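Local coordinates for predicted ATPase of the ABC class (Vibrio vulnificus, PDB 5D6A), which is a predicted ABC-class ATPase that binds the ATP analogue AMP-PNP and probably hydrolyses ATP, its cellular role being undefined, at residues 131-135 with 136-140; 155-158 with 159-163. All blocks are in the same frame, centred on the assembly; numbering follows the deposited sequence.

Interaction 1 of 2, residues 131-135 with 136-140; sequences VLFTE and EGIEL
I138 and F133 are paired across the hairpin as a non-hydrogen-bonded antiparallel pair, their side chains lying side by side and pointing the same way. From CB of I138 the side chain forks, and both branches go to the phenylalanine. CG1, anti to the carbonyl carbon (chi1 -53°), comes obliquely to the ring and lies 3.7 Å from F133 CE1. CG2 sits in the ring plane at the edge, 3.9 Å from F133 CE1, and also lies near V131 CG1. The terminal CD1 stays near the ring as well, 3.9 Å from F133 CE1. V131 and L140 extend this apolar row, V131 CG2 meeting L140 CD2 at 3.7 Å. Between these two pairs, L132 and E139 form the hydrogen-bonded pair: L132 N to E139 O and E139 N to L132 O are both 2.8 Å and nearly straight. Their side chains project to the opposite face, where the carboxylate of E139 makes salt bridges with R74 and R141. The two-residue turn at E135 and E136 is closed only weakly by the backbone, through a bent bond from T134 N to G137 O. T134 OG1 lies 3.0 Å from both E136 OE1 and G137 O, and its one proton can go to either, so which bond forms is not settled. E136 reaches that hydroxyl because its chain bends at chi2 (72°). The hairpin packs V131, L132 and F133 on helix 92-109, and the ring of F133 also meets that of W79. Beyond strand 137-144 lies strand 71-78, whose A75 and R77 bond to the backbones of L140 and I138 and carry the antiparallel sheet onward.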
loop_
_atom_site.group_PDB
_atom_site.type_symbol
_atom_site.label_atom_id
_atom_site.label_comp_id
_atom_site.label_asym_id
_atom_site.label_seq_id
_atom_site.Cartn_x
_atom_site.Cartn_y
_atom_site.Cartn_z
ATOM N N VAL A 131 23.866 -15.999 3.447
ATOM C CA VAL A 131 25.245 -16.456 3.285
ATOM C C VAL A 131 26.154 -15.535 4.108
ATOM O O VAL A 131 26.242 -14.337 3.837
ATOM C CB VAL A 131 25.697 -16.456 1.813
ATOM C CG1 VAL A 131 27.156 -16.883 1.703
ATOM C CG2 VAL A 131 24.814 -17.374 0.985
ATOM N N LEU A 132 26.824 -16.103 5.106
ATOM C CA LEU A 132 27.705 -15.340 5.987
ATOM C C LEU A 132 29.133 -15.868 6.001
ATOM O O LEU A 132 29.352 -17.076 5.890
ATOM C CB LEU A 132 27.169 -15.410 7.419
ATOM C CG LEU A 132 25.801 -14.792 7.687
ATOM C CD1 LEU A 132 25.318 -15.164 9.081
ATOM C CD2 LEU A 132 25.857 -13.282 7.509
ATOM N N PHE A 133 30.100 -14.956 6.132
ATOM C CA PHE A 133 31.510 -15.336 6.259
ATOM C C PHE A 133 31.976 -15.073 7.680
ATOM O O PHE A 133 31.509 -14.148 8.340
ATOM C CB PHE A 133 32.456 -14.568 5.316
ATOM C CG PHE A 133 32.266 -14.856 3.850
ATOM C CD1 PHE A 133 31.892 -16.113 3.399
ATOM C CD2 PHE A 133 32.594 -13.891 2.910
ATOM C CE1 PHE A 133 31.756 -16.367 2.044
ATOM C CE2 PHE A 133 32.474 -14.145 1.553
ATOM C CZ PHE A 133 32.051 -15.383 1.120
ATOM N N THR A 134 32.907 -15.901 8.136
ATOM C CA THR A 134 33.509 -15.770 9.456
ATOM C C THR A 134 34.981 -16.106 9.274
ATOM O O THR A 134 35.442 -16.278 8.147
ATOM C CB THR A 134 32.878 -16.737 10.479
ATOM O OG1 THR A 134 33.175 -18.091 10.115
ATOM C CG2 THR A 134 31.370 -16.547 10.543
ATOM N N GLU A 135 35.723 -16.196 10.368
ATOM C CA GLU A 135 37.130 -16.567 10.280
ATOM C C GLU A 135 37.237 -18.079 10.073
ATOM O O GLU A 135 38.163 -18.556 9.416
ATOM C CB GLU A 135 37.891 -16.139 11.540
ATOM C CG GLU A 135 37.933 -14.630 11.762
ATOM C CD GLU A 135 38.670 -13.882 10.661
ATOM O OE1 GLU A 135 38.372 -12.683 10.456
ATOM O OE2 GLU A 135 39.540 -14.488 9.994
ATOM N N GLU A 136 36.267 -18.818 10.614
ATOM C CA GLU A 136 36.258 -20.275 10.513
ATOM C C GLU A 136 35.827 -20.752 9.129
ATOM O O GLU A 136 36.460 -21.635 8.552
ATOM C CB GLU A 136 35.332 -20.903 11.568
ATOM C CG GLU A 136 35.677 -20.597 13.021
ATOM C CD GLU A 136 35.369 -19.167 13.435
ATOM O OE1 GLU A 136 34.708 -18.438 12.663
ATOM O OE2 GLU A 136 35.781 -18.775 14.548
ATOM N N GLY A 137 34.751 -20.180 8.596
ATOM C CA GLY A 137 34.266 -20.601 7.286
ATOM C C GLY A 137 33.017 -19.912 6.774
ATOM O O GLY A 137 32.601 -18.867 7.279
ATOM N N ILE A 138 32.423 -20.522 5.754
ATOM C CA ILE A 138 31.223 -20.005 5.116
ATOM C C ILE A 138 29.985 -20.643 5.740
ATOM O O ILE A 138 29.949 -21.856 5.959
ATOM C CB ILE A 138 31.236 -20.318 3.606
ATOM C CG1 ILE A 138 32.541 -19.818 2.974
ATOM C CG2 ILE A 138 30.026 -19.703 2.919
ATOM C CD1 ILE A 138 32.678 -20.130 1.501
ATOM N N GLU A 139 28.974 -19.826 6.029
ATOM C CA GLU A 139 27.729 -20.329 6.602
ATOM C C GLU A 139 26.553 -20.032 5.679
ATOM O O GLU A 139 26.395 -18.909 5.201
ATOM C CB GLU A 139 27.470 -19.733 7.991
ATOM C CG GLU A 139 26.166 -20.211 8.619
ATOM C CD GLU A 139 25.937 -19.686 10.024
ATOM O OE1 GLU A 139 26.875 -19.117 10.624
ATOM O OE2 GLU A 139 24.810 -19.853 10.534
ATOM N N LEU A 140 25.738 -21.056 5.435
ATOM C CA LEU A 140 24.557 -20.938 4.596
ATOM C C LEU A 140 23.323 -21.096 5.459
ATOM O O LEU A 140 23.286 -21.955 6.343
ATOM C CB LEU A 140 24.538 -22.026 3.528
ATOM C CG LEU A 140 25.748 -22.119 2.607
ATOM C CD1 LEU A 140 25.550 -23.280 1.646
ATOM C CD2 LEU A 140 25.976 -20.816 1.855
#

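Interaction 2 of 2, residues 155-158 with 159-163; sequences AKKA and INIIT
The flat peptide groups of A155 to A158 each receive an amide from one turn further on, and the donors meet them differently. I159 N approaches A155 O almost head-on, at 2.7 Å, whereas N160 N stands above the plane of the K156 carbonyl, 35° out of it. I161 N again comes nearly end-on to K157 O. I162 N is tilted 22° from the plane of the A158 carbonyl but makes a straight bond of 2.9 Å to A158 O. One carbonyl is gripped twice: I159 O accepts the backbone amide of T163 and also its hydroxyl, which sits above the peptide plane.

Among the side chains, K157 folds toward I161 through a bend at chi2 (-49°). Its methylene CD lies 3.7 Å from I161 CD1, and the chain runs on across the isoleucine until NZ is 3.5 Å from I161 CG1. K157 NZ forms a salt bridge with E113, while CD and CE lie against I161. A158 and I159 meet L32 of helix 23-33, and the backbone N of A155 is hydrogen-bonded to the carboxylate of E36 through OE2. Successive i to i+4 backbone bonds mark this as the first turns of an alpha-helix, helix 155-172, with a wider pi-type turn at 160-163.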
loop_
_atom_site.group_PDB
_atom_site.type_symbol
_atom_site.label_atom_id
_atom_site.label_comp_id
_atom_site.label_asym_id
_atom_site.label_seq_id
_atom_site.Cartn_x
_atom_site.Cartn_y
_atom_site.Cartn_z
ATOM N N ALA A 155 9.405 -40.345 4.746
ATOM C CA ALA A 155 10.824 -40.392 5.077
ATOM C C ALA A 155 11.702 -40.548 3.846
ATOM O O ALA A 155 12.703 -39.851 3.708
ATOM C CB ALA A 155 11.103 -41.518 6.062
ATOM N N LYS A 156 11.326 -41.455 2.949
ATOM C CA LYS A 156 12.114 -41.697 1.739
ATOM C C LYS A 156 12.318 -40.424 0.920
ATOM O O LYS A 156 13.394 -40.209 0.361
ATOM C CB LYS A 156 11.473 -42.785 0.873
ATOM C CG LYS A 156 12.318 -43.170 -0.330
ATOM C CD LYS A 156 11.757 -44.372 -1.065
ATOM C CE LYS A 156 12.686 -44.791 -2.191
ATOM N NZ LYS A 156 12.197 -46.002 -2.901
ATOM N N LYS A 157 11.287 -39.583 0.855
ATOM C CA LYS A 157 11.376 -38.335 0.108
ATOM C C LYS A 157 12.286 -37.396 0.904
ATOM O O LYS A 157 13.198 -36.784 0.352
ATOM C CB LYS A 157 9.989 -37.705 -0.069
ATOM C CG LYS A 157 9.801 -36.926 -1.368
ATOM C CD LYS A 157 10.917 -35.942 -1.668
ATOM C CE LYS A 157 10.671 -35.230 -2.989
ATOM N NZ LYS A 157 11.796 -34.328 -3.360
ATOM N N ALA A 158 12.033 -37.307 2.210
ATOM C CA ALA A 158 12.826 -36.464 3.109
ATOM C C ALA A 158 14.311 -36.816 3.034
ATOM O O ALA A 158 15.165 -35.928 3.040
ATOM C CB ALA A 158 12.323 -36.596 4.539
ATOM N N ILE A 159 14.606 -38.113 2.969
ATOM C CA ILE A 159 15.981 -38.598 2.851
ATOM C C ILE A 159 16.586 -38.085 1.547
ATOM O O ILE A 159 17.691 -37.541 1.536
ATOM C CB ILE A 159 16.041 -40.146 2.875
ATOM C CG1 ILE A 159 15.664 -40.681 4.260
ATOM C CG2 ILE A 159 17.439 -40.648 2.540
ATOM C CD1 ILE A 159 15.541 -42.189 4.323
ATOM N N ASN A 160 15.844 -38.251 0.456
ATOM C CA ASN A 160 16.290 -37.810 -0.865
ATOM C C ASN A 160 16.644 -36.319 -0.885
ATOM O O ASN A 160 17.641 -35.916 -1.481
ATOM C CB ASN A 160 15.198 -38.098 -1.905
ATOM C CG ASN A 160 15.639 -37.785 -3.323
ATOM O OD1 ASN A 160 16.811 -37.937 -3.668
ATOM N ND2 ASN A 160 14.694 -37.369 -4.160
ATOM N N ILE A 161 15.824 -35.511 -0.223
ATOM C CA ILE A 161 16.037 -34.067 -0.163
ATOM C C ILE A 161 17.227 -33.677 0.712
ATOM O O ILE A 161 18.132 -32.967 0.271
ATOM C CB ILE A 161 14.796 -33.338 0.410
ATOM C CG1 ILE A 161 13.556 -33.613 -0.451
ATOM C CG2 ILE A 161 15.059 -31.837 0.508
ATOM C CD1 ILE A 161 12.283 -32.985 0.080
ATOM N N ILE A 162 17.212 -34.156 1.950
ATOM C CA ILE A 162 18.222 -33.791 2.946
ATOM C C ILE A 162 19.576 -34.494 2.839
ATOM O O ILE A 162 20.609 -33.867 3.079
ATOM C CB ILE A 162 17.672 -34.041 4.370
ATOM C CG1 ILE A 162 16.354 -33.282 4.573
ATOM C CG2 ILE A 162 18.696 -33.632 5.424
ATOM C CD1 ILE A 162 15.655 -33.595 5.880
ATOM N N THR A 163 19.575 -35.781 2.488
ATOM C CA THR A 163 20.820 -36.562 2.439
ATOM C C THR A 163 21.408 -36.805 1.052
ATOM O O THR A 163 22.544 -37.263 0.943
ATOM C CB THR A 163 20.628 -37.944 3.094
ATOM O OG1 THR A 163 19.789 -38.759 2.268
ATOM C CG2 THR A 163 20.015 -37.801 4.482
#

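Interaction 1 precedes interaction 2 along the chain, and both belong to the N-terminal region characteristic of ABC-class ATPases of this family, residues 25-177. Their centres lie 26 Å apart and their nearest atoms about 12 Å, so they do not touch. Strand 137-144, the second arm of the hairpin, leads through the short strands 148-149 and 152-153 into helix 155-172, which holds interaction 2. Interaction 1 is the 131-133/137-144 hairpin of the branched antiparallel sheet, and interaction 2 the start of a helix packed beside helix 23-33. Both are remote in sequence from the AMP-PNP pocket, whose residues come later, between 217 and 428.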